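PDB 4EFI: 3-oxoacyl-(Acyl-carrier protein) synthase from Burkholderia xenovorans, which probably catalyses the decarboxylative condensation that forms 3-oxoacyl-acyl-carrier protein in fatty acid synthesis. Local coordinates for residues A266-Q271 / R290-I295; L309-L314 / V349-T354; G127-P132 / G333-S338. All blocks are in the same frame, centred on the assembly; numbering follows the deposited sequence.

Contact 1: residues A266-Q271 / R290-I295; sequences AFLFHQ and RVPVNI
Residues 266-271 and 290-295 run side by side in nearly the same direction, 21° apart end to end, with Phe267 N donating to Arg290 O at 2.9 Å in an almost straight bond. One strand-like bond forms, and Pro292 cannot give the next. It has no N-H to offer, and its CD sits 3.3 Å from Phe267 O. A water bridges the gap instead. It donates to Phe267 O and to Pro292 O and accepts from Phe269 N.

Gln271 carries the polar part of the contact. Its chain bends at chi2 (-78°), which turns CD back toward the strand end. NE2 donates to Phe269 O at 3.0 Å. This bond is straight, and Phe269 O lies in the plane of the Gln271 amide. NE2 also makes a weak bond to Pro292 O. On the same amide, OE1 accepts Asn294 N at 2.9 Å, with the N-H arriving from above the carbonyl plane. The Gln271 and Asn294 amide planes stand 78° apart. The Asn294 amide has its own partner, Thr312 on helix 305-313. The Ile295 CD1 methyl packs against the Gln271 carbonyl, 3.4 Å from O.

Apolar contacts flank these bonds. Pro292 CG touches both Ala266 CB and Leu268 CD2, at 3.9 Å from the latter. Val291 CG1 meets Phe269 CD1 at 3.9 Å. Strand 266-269 is an edge strand of the five-stranded sheet within this chain, paired on its other side with strand 323-331.

The contact is buried. One glutamine amide and one water do much of the work that strand pairing would do. Two good bonds and one weak one should fix the amide's rotation just after the strand, with NE2 toward Phe269 O and OE1 toward Asn294 N.

Contact 2: residues L309-L314 / V349-T354; sequences LITTEL and VDTIET
Thr311 CB sits almost straight above the plane of the Asp350 peptide carbonyl, 3.4 Å from Asp350 O, and its CG2 lies on the same side. A second flat group, the Glu313 carboxylate, takes the Thr312 hydroxyl: Thr312 OG1 donates to Glu313 OE2 at 2.7 Å, on the anti lone pair. Thr312 OG1 is also bonded to Asn294 ND2. Thr351 OG1 forms a 2.8 Å hydrogen bond with Thr311 OG1; either may be the donor. Thr311 OG1 is held between its backbone N and carbonyl carbon (chi1 67°), while its CG2 approaches Val349 CG1 at 4.1 Å. A water donates to Thr311 O and bonds to Thr351 OG1, at 2.8 Å from each. Thr312 adds its methyl, with CG2 3.5 Å from Thr351 OG1.

The Thr311 hydroxyl is also bonded to Ser24 OG on strand 17-26 and to Leu308 O. The helix is thereby tied to two neighbouring strands.

Helix 309-313 crosses strand 349-353, one edge strand of the six-stranded sheet, nearly at right angles (94°). Helix 305-313 touches Leu268 of one sheet and Thr351 of the other. This places it in the helical layer between them, as in the layered alpha-beta-alpha-beta-alpha fold of thiolase-like enzymes.

Contact 3: residues G127-P132 / G333-S338; sequences GCSGYP and GYSWAS
Pro132 lies over the backbone of Ala337 and Ser338. Its CG is 3.6 Å from Ala337 O, and its CB is 3.6 Å from Ser338 C. The same CB reaches Ala337 CB at 4.0 Å. Ala337 CB points back at the first segment and rests 3.6 Å from Ser129 O, so this small methyl fits between the turn and the proline.

Three residues earlier, Ser129 points at Ser335. Their OG atoms form a short hydrogen bond of 2.5 Å, with the donor undecided. Ser335 OG is anti to its backbone N (chi1 -179°), which extends it toward Ser129. Ser129 OG also bonds to Gln133 OE1, so this hydroxyl has two polar partners. Ser129 CB packs beside the backbone of the strand, 3.8 Å from Trp336 N.

Ser129 belongs to a type I turn from Gly127 to Gly130 that leads into helix 130-143. Cys128, in the same turn, lies next to His270, consistent with the Cys-His-Asn triad of this enzyme family; Asn300, which also touches His270, is probably the third member. The contact is buried, with small side chains packed on backbone. Its single hydroxyl pair joins the start of helix 130-143 to strand 335-343 beside that site.

The centres of contacts 1 and 2 are about 13 Å apart, those of 1 and 3 about 15 Å, and those of 2 and 3 about 21 Å. Contacts 1 and 3 both reach the five-stranded sheet, through strands 266-269 and 335-343. Contact 2 lies on the six-stranded sheet. Helix 305-313 joins the two sheets: it packs on strand 349-353 and also touches Leu268 and Asn294 of contact 1. Contact 3 opens first, at 127-132, and both segments of contact 1 follow. Contact 2 then opens before contact 3 closes, and its second segment, 349-354, ends the chain. Though distant in sequence, contacts 1 and 3 meet at His270 and Cys128, probably building the active site from both halves.

Contact 1: residues A266-Q271 / R290-I295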
loop_
_atom_site.group_PDB
_atom_site.type_symbol
_atom_site.label_atom_id
_atom_site.label_comp_id
_atom_site.label_asym_id
_atom_site.label_seq_id
_atom_site.Cartn_x
_atom_site.Cartn_y
_atom_site.Cartn_z
ATOM N N ALA A 266 -9.512 4.342 13.739
ATOM C CA ALA A 266 -9.208 3.142 12.967
ATOM C C ALA A 266 -7.724 2.835 13.012
ATOM O O ALA A 266 -6.886 3.740 13.074
ATOM C CB ALA A 266 -9.664 3.282 11.522
ATOM N N PHE A 267 -7.426 1.542 12.921
ATOM C CA PHE A 267 -6.087 1.005 12.734
ATOM C C PHE A 267 -6.079 0.338 11.365
ATOM O O PHE A 267 -6.738 -0.683 11.164
ATOM C CB PHE A 267 -5.774 -0.023 13.823
ATOM C CG PHE A 267 -5.886 0.540 15.232
ATOM C CD1 PHE A 267 -4.871 1.311 15.784
ATOM C CD2 PHE A 267 -7.021 0.319 15.982
ATOM C CE1 PHE A 267 -5.001 1.827 17.078
ATOM C CE2 PHE A 267 -7.143 0.834 17.246
ATOM C CZ PHE A 267 -6.143 1.589 17.791
ATOM N N LEU A 268 -5.345 0.936 10.432
ATOM C CA LEU A 268 -5.349 0.538 9.027
ATOM C C LEU A 268 -4.121 -0.292 8.738
ATOM O O LEU A 268 -3.009 0.249 8.722
ATOM C CB LEU A 268 -5.347 1.795 8.173
ATOM C CG LEU A 268 -6.501 2.750 8.459
ATOM C CD1 LEU A 268 -6.236 4.098 7.839
ATOM C CD2 LEU A 268 -7.793 2.160 7.917
ATOM N N PHE A 269 -4.308 -1.589 8.531
ATOM C CA PHE A 269 -3.217 -2.498 8.236
ATOM C C PHE A 269 -3.167 -2.821 6.768
ATOM O O PHE A 269 -4.196 -2.961 6.106
ATOM C CB PHE A 269 -3.400 -3.821 8.978
ATOM C CG PHE A 269 -3.129 -3.741 10.455
ATOM C CD1 PHE A 269 -4.093 -3.261 11.318
ATOM C CD2 PHE A 269 -1.904 -4.121 10.977
ATOM C CE1 PHE A 269 -3.851 -3.168 12.694
ATOM C CE2 PHE A 269 -1.658 -4.036 12.341
ATOM C CZ PHE A 269 -2.641 -3.558 13.197
ATOM N N HIS A 270 -1.963 -3.034 6.263
ATOM C CA HIS A 270 -1.807 -3.656 4.972
ATOM C C HIS A 270 -2.627 -4.922 4.962
ATOM O O HIS A 270 -2.573 -5.717 5.917
ATOM C CB HIS A 270 -0.345 -3.970 4.713
ATOM C CG HIS A 270 -0.134 -4.956 3.602
ATOM N ND1 HIS A 270 -0.621 -4.763 2.367
ATOM C CD2 HIS A 270 0.518 -6.182 3.580
ATOM C CE1 HIS A 270 -0.290 -5.804 1.590
ATOM N NE2 HIS A 270 0.407 -6.671 2.334
ATOM N N GLN A 271 -3.398 -5.126 3.898
ATOM C CA GLN A 271 -4.368 -6.211 3.826
ATOM C C GLN A 271 -3.702 -7.498 3.346
ATOM O O GLN A 271 -3.925 -7.961 2.230
ATOM C CB GLN A 271 -5.530 -5.805 2.924
ATOM C CG GLN A 271 -6.247 -4.539 3.425
ATOM C CD GLN A 271 -7.179 -4.832 4.576
ATOM O OE1 GLN A 271 -8.239 -5.435 4.393
ATOM N NE2 GLN A 271 -6.794 -4.392 5.778
ATOM N N ARG A 290 -12.490 -1.823 15.003
ATOM C CA ARG A 290 -11.738 -0.645 14.597
ATOM C C ARG A 290 -10.543 -0.984 13.705
ATOM O O ARG A 290 -9.639 -0.161 13.515
ATOM C CB ARG A 290 -11.306 0.141 15.811
ATOM C CG ARG A 290 -12.407 1.094 16.248
ATOM C CD ARG A 290 -12.292 1.543 17.689
ATOM N NE ARG A 290 -12.822 0.582 18.651
ATOM C CZ ARG A 290 -12.672 0.723 19.967
ATOM N NH1 ARG A 290 -11.986 1.750 20.437
ATOM N NH2 ARG A 290 -13.189 -0.161 20.820
ATOM N N VAL A 291 -10.562 -2.185 13.144
ATOM C CA VAL A 291 -9.526 -2.653 12.217
ATOM C C VAL A 291 -10.214 -2.942 10.879
ATOM O O VAL A 291 -10.681 -4.047 10.651
ATOM C CB VAL A 291 -8.840 -3.936 12.762
ATOM C CG1 VAL A 291 -7.751 -4.433 11.798
ATOM C CG2 VAL A 291 -8.234 -3.687 14.134
ATOM N N PRO A 292 -10.315 -1.934 9.992
ATOM C CA PRO A 292 -11.090 -2.125 8.753
ATOM C C PRO A 292 -10.475 -3.160 7.814
ATOM O O PRO A 292 -9.261 -3.350 7.770
ATOM C CB PRO A 292 -11.048 -0.736 8.115
ATOM C CG PRO A 292 -10.881 0.204 9.310
ATOM C CD PRO A 292 -9.936 -0.525 10.186
ATOM N N VAL A 293 -11.342 -3.831 7.070
ATOM C CA VAL A 293 -10.932 -4.872 6.137
ATOM C C VAL A 293 -11.714 -4.692 4.848
ATOM O O VAL A 293 -12.945 -4.543 4.863
ATOM C CB VAL A 293 -11.212 -6.288 6.706
ATOM C CG1 VAL A 293 -10.896 -7.362 5.686
ATOM C CG2 VAL A 293 -10.382 -6.516 7.960
ATOM N N ASN A 294 -11.012 -4.705 3.728
ATOM C CA ASN A 294 -11.653 -4.665 2.407
ATOM C C ASN A 294 -11.076 -5.716 1.464
ATOM O O ASN A 294 -11.362 -5.715 0.264
ATOM C CB ASN A 294 -11.609 -3.269 1.766
ATOM C CG ASN A 294 -10.212 -2.854 1.343
ATOM O OD1 ASN A 294 -9.245 -3.566 1.592
ATOM N ND2 ASN A 294 -10.095 -1.689 0.720
ATOM N N ILE A 295 -10.342 -6.675 2.017
ATOM C CA ILE A 295 -9.704 -7.727 1.241
ATOM C C ILE A 295 -10.759 -8.593 0.554
ATOM O O ILE A 295 -10.509 -9.204 -0.495
ATOM C CB ILE A 295 -8.728 -8.526 2.157
ATOM C CG1 ILE A 295 -7.605 -9.157 1.322
ATOM C CG2 ILE A 295 -9.494 -9.507 2.992
ATOM C CD1 ILE A 295 -6.620 -9.989 2.118
HETATM O O HOH W 1 -6.918 -2.481 9.016
#

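Contact 2: residues L309-L314 / V349-T354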
loop_
_atom_site.group_PDB
_atom_site.type_symbol
_atom_site.label_atom_id
_atom_site.label_comp_id
_atom_site.label_asym_id
_atom_site.label_seq_id
_atom_site.Cartn_x
_atom_site.Cartn_y
_atom_site.Cartn_z
ATOM N N LEU A 309 -7.941 1.097 1.412
ATOM C CA LEU A 309 -8.725 0.882 2.616
ATOM C C LEU A 309 -9.331 2.217 3.086
ATOM O O LEU A 309 -10.509 2.279 3.473
ATOM C CB LEU A 309 -7.836 0.257 3.692
ATOM C CG LEU A 309 -8.483 -0.404 4.888
ATOM C CD1 LEU A 309 -9.285 -1.599 4.470
ATOM C CD2 LEU A 309 -7.363 -0.798 5.826
ATOM N N ILE A 310 -8.542 3.292 3.058
ATOM C CA ILE A 310 -9.053 4.606 3.435
ATOM C C ILE A 310 -10.227 4.978 2.546
ATOM O O ILE A 310 -11.267 5.402 3.032
ATOM C CB ILE A 310 -7.958 5.689 3.341
ATOM C CG1 ILE A 310 -6.870 5.407 4.367
ATOM C CG2 ILE A 310 -8.541 7.100 3.514
ATOM C CD1 ILE A 310 -5.634 6.251 4.231
ATOM N N THR A 311 -10.074 4.856 1.230
ATOM C CA THR A 311 -11.132 5.346 0.346
ATOM C C THR A 311 -12.387 4.489 0.385
ATOM O O THR A 311 -13.497 5.027 0.330
ATOM C CB THR A 311 -10.664 5.594 -1.113
ATOM O OG1 THR A 311 -10.318 4.360 -1.758
ATOM C CG2 THR A 311 -9.484 6.528 -1.152
ATOM N N THR A 312 -12.256 3.174 0.477
ATOM C CA THR A 312 -13.427 2.317 0.457
ATOM C C THR A 312 -14.111 2.214 1.819
ATOM O O THR A 312 -15.327 1.977 1.868
ATOM C CB THR A 312 -13.144 0.887 -0.071
ATOM O OG1 THR A 312 -12.354 0.157 0.868
ATOM C CG2 THR A 312 -12.459 0.906 -1.403
ATOM N N GLU A 313 -13.373 2.388 2.920
ATOM C CA GLU A 313 -13.955 2.160 4.249
ATOM C C GLU A 313 -14.191 3.431 5.054
ATOM O O GLU A 313 -15.078 3.433 5.921
ATOM C CB GLU A 313 -13.091 1.193 5.075
ATOM C CG GLU A 313 -12.800 -0.147 4.413
ATOM C CD GLU A 313 -14.022 -0.817 3.844
ATOM O OE1 GLU A 313 -14.909 -1.195 4.642
ATOM O OE2 GLU A 313 -14.110 -1.011 2.609
ATOM N N LEU A 314 -13.431 4.491 4.804
ATOM C CA LEU A 314 -13.481 5.671 5.662
ATOM C C LEU A 314 -14.000 6.926 4.986
ATOM O O LEU A 314 -14.057 7.980 5.628
ATOM C CB LEU A 314 -12.108 5.954 6.291
ATOM C CG LEU A 314 -11.525 4.875 7.208
ATOM C CD1 LEU A 314 -10.199 5.320 7.810
ATOM C CD2 LEU A 314 -12.500 4.521 8.322
ATOM N N VAL A 349 -12.357 12.058 -1.038
ATOM C CA VAL A 349 -11.972 10.696 -0.709
ATOM C C VAL A 349 -12.872 9.834 -1.584
ATOM O O VAL A 349 -14.097 9.864 -1.419
ATOM C CB VAL A 349 -12.254 10.372 0.763
ATOM C CG1 VAL A 349 -11.903 8.917 1.067
ATOM C CG2 VAL A 349 -11.503 11.332 1.675
ATOM N N ASP A 350 -12.326 9.099 -2.545
ATOM C CA ASP A 350 -13.161 8.424 -3.536
ATOM C C ASP A 350 -12.469 7.203 -4.104
ATOM O O ASP A 350 -11.259 7.107 -4.047
ATOM C CB ASP A 350 -13.525 9.386 -4.661
ATOM C CG ASP A 350 -14.983 9.266 -5.093
ATOM O OD1 ASP A 350 -15.603 8.181 -4.919
ATOM O OD2 ASP A 350 -15.504 10.279 -5.598
ATOM N N THR A 351 -13.272 6.289 -4.634
ATOM C CA THR A 351 -12.803 5.087 -5.306
ATOM C C THR A 351 -13.491 5.044 -6.663
ATOM O O THR A 351 -14.729 5.100 -6.732
ATOM C CB THR A 351 -13.137 3.803 -4.527
ATOM O OG1 THR A 351 -12.717 3.936 -3.166
ATOM C CG2 THR A 351 -12.457 2.625 -5.148
ATOM N N ILE A 352 -12.714 5.008 -7.743
ATOM C CA ILE A 352 -13.231 4.980 -9.105
ATOM C C ILE A 352 -12.687 3.738 -9.796
ATOM O O ILE A 352 -11.801 3.067 -9.278
ATOM C CB ILE A 352 -12.820 6.244 -9.900
ATOM C CG1 ILE A 352 -11.293 6.373 -9.998
ATOM C CG2 ILE A 352 -13.392 7.491 -9.223
ATOM C CD1 ILE A 352 -10.815 7.478 -10.939
ATOM N N GLU A 353 -13.200 3.437 -10.979
ATOM C CA GLU A 353 -12.634 2.349 -11.756
ATOM C C GLU A 353 -12.186 2.830 -13.113
ATOM O O GLU A 353 -12.512 3.941 -13.546
ATOM C CB GLU A 353 -13.578 1.145 -11.836
ATOM C CG GLU A 353 -14.850 1.387 -12.514
ATOM C CD GLU A 353 -15.841 0.183 -12.455
ATOM O OE1 GLU A 353 -15.647 -0.855 -11.754
ATOM O OE2 GLU A 353 -16.871 0.291 -13.157
ATOM N N THR A 354 -11.397 2.006 -13.777
ATOM C CA THR A 354 -10.949 2.321 -15.117
ATOM C C THR A 354 -12.109 2.344 -16.106
ATOM O O THR A 354 -13.217 1.854 -15.807
ATOM C CB THR A 354 -9.942 1.274 -15.616
ATOM O OG1 THR A 354 -10.536 -0.034 -15.555
ATOM C CG2 THR A 354 -8.678 1.283 -14.783
ATOM O OXT THR A 354 -11.933 2.832 -17.228
HETATM O O HOH W 2 -15.009 4.897 -1.972
#

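Contact 3: residues G127-P132 / G333-S338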
loop_
_atom_site.group_PDB
_atom_site.type_symbol
_atom_site.label_atom_id
_atom_site.label_comp_id
_atom_site.label_asym_id
_atom_site.label_seq_id
_atom_site.Cartn_x
_atom_site.Cartn_y
_atom_site.Cartn_z
ATOM N N GLY A 127 7.130 -2.158 -1.407
ATOM C CA GLY A 127 5.915 -2.947 -1.527
ATOM C C GLY A 127 4.955 -2.645 -0.397
ATOM O O GLY A 127 4.497 -1.517 -0.261
ATOM N N CYS A 128 4.661 -3.645 0.413
ATOM C CA CYS A 128 3.571 -3.505 1.365
ATOM C C CYS A 128 3.795 -2.435 2.447
ATOM O O CYS A 128 2.840 -2.084 3.130
ATOM C CB CYS A 128 3.185 -4.877 1.925
ATOM S SG CYS A 128 2.671 -6.035 0.624
ATOM N N SER A 129 5.053 -2.137 2.765
ATOM C CA SER A 129 5.423 -1.188 3.813
ATOM C C SER A 129 5.490 0.242 3.289
ATOM O O SER A 129 5.867 1.162 4.007
ATOM C CB SER A 129 6.774 -1.569 4.416
ATOM O OG SER A 129 7.829 -1.219 3.538
ATOM N N GLY A 130 5.131 0.415 2.026
ATOM C CA GLY A 130 5.422 1.656 1.319
ATOM C C GLY A 130 4.556 2.855 1.641
ATOM O O GLY A 130 5.034 3.976 1.510
ATOM N N TYR A 131 3.299 2.665 2.035
ATOM C CA TYR A 131 2.433 3.839 2.166
ATOM C C TYR A 131 2.869 4.747 3.325
ATOM O O TYR A 131 2.995 5.956 3.129
ATOM C CB TYR A 131 0.957 3.474 2.239
ATOM C CG TYR A 131 0.053 4.683 2.112
ATOM C CD1 TYR A 131 -0.053 5.381 0.914
ATOM C CD2 TYR A 131 -0.730 5.108 3.178
ATOM C CE1 TYR A 131 -0.872 6.467 0.796
ATOM C CE2 TYR A 131 -1.564 6.174 3.068
ATOM C CZ TYR A 131 -1.640 6.860 1.866
ATOM O OH TYR A 131 -2.511 7.929 1.782
ATOM N N PRO A 132 3.111 4.188 4.523
ATOM C CA PRO A 132 3.544 5.100 5.594
ATOM C C PRO A 132 4.865 5.789 5.279
ATOM O O PRO A 132 5.099 6.916 5.661
ATOM C CB PRO A 132 3.632 4.194 6.827
ATOM C CG PRO A 132 2.698 3.086 6.510
ATOM C CD PRO A 132 2.869 2.837 5.040
ATOM N N GLY A 333 11.049 -7.027 1.710
ATOM C CA GLY A 333 12.275 -6.332 2.060
ATOM C C GLY A 333 13.255 -7.204 2.825
ATOM O O GLY A 333 14.337 -7.488 2.331
ATOM N N TYR A 334 12.899 -7.648 4.033
ATOM C CA TYR A 334 11.711 -7.218 4.770
ATOM C C TYR A 334 11.718 -5.739 5.101
ATOM O O TYR A 334 12.768 -5.139 5.348
ATOM C CB TYR A 334 11.636 -7.950 6.106
ATOM C CG TYR A 334 11.370 -9.427 6.077
ATOM C CD1 TYR A 334 10.573 -10.013 5.095
ATOM C CD2 TYR A 334 11.865 -10.228 7.085
ATOM C CE1 TYR A 334 10.309 -11.381 5.118
ATOM C CE2 TYR A 334 11.593 -11.596 7.114
ATOM C CZ TYR A 334 10.815 -12.147 6.136
ATOM O OH TYR A 334 10.544 -13.507 6.159
ATOM N N SER A 335 10.525 -5.173 5.202
ATOM C CA SER A 335 10.348 -3.784 5.538
ATOM C C SER A 335 9.057 -3.655 6.342
ATOM O O SER A 335 8.092 -4.387 6.099
ATOM C CB SER A 335 10.312 -2.972 4.238
ATOM O OG SER A 335 10.151 -1.593 4.502
ATOM N N TRP A 336 9.026 -2.725 7.280
ATOM C CA TRP A 336 7.800 -2.425 8.015
ATOM C C TRP A 336 7.774 -0.944 8.354
ATOM O O TRP A 336 8.823 -0.310 8.497
ATOM C CB TRP A 336 7.685 -3.280 9.282
ATOM C CG TRP A 336 8.804 -3.141 10.246
ATOM C CD1 TRP A 336 8.818 -2.357 11.354
ATOM C CD2 TRP A 336 10.067 -3.822 10.227
ATOM N NE1 TRP A 336 10.014 -2.478 12.015
ATOM C CE2 TRP A 336 10.788 -3.402 11.362
ATOM C CE3 TRP A 336 10.651 -4.762 9.363
ATOM C CZ2 TRP A 336 12.089 -3.842 11.633
ATOM C CZ3 TRP A 336 11.925 -5.221 9.646
ATOM C CH2 TRP A 336 12.632 -4.763 10.773
ATOM N N ALA A 337 6.583 -0.371 8.473
ATOM C CA ALA A 337 6.486 1.065 8.684
ATOM C C ALA A 337 5.125 1.431 9.235
ATOM O O ALA A 337 4.112 0.796 8.894
ATOM C CB ALA A 337 6.768 1.829 7.401
ATOM N N SER A 338 5.095 2.446 10.090
ATOM C CA SER A 338 3.841 2.962 10.635
ATOM C C SER A 338 3.715 4.460 10.461
ATOM O O SER A 338 4.700 5.176 10.267
ATOM C CB SER A 338 3.734 2.643 12.119
ATOM O OG SER A 338 4.737 3.367 12.806
#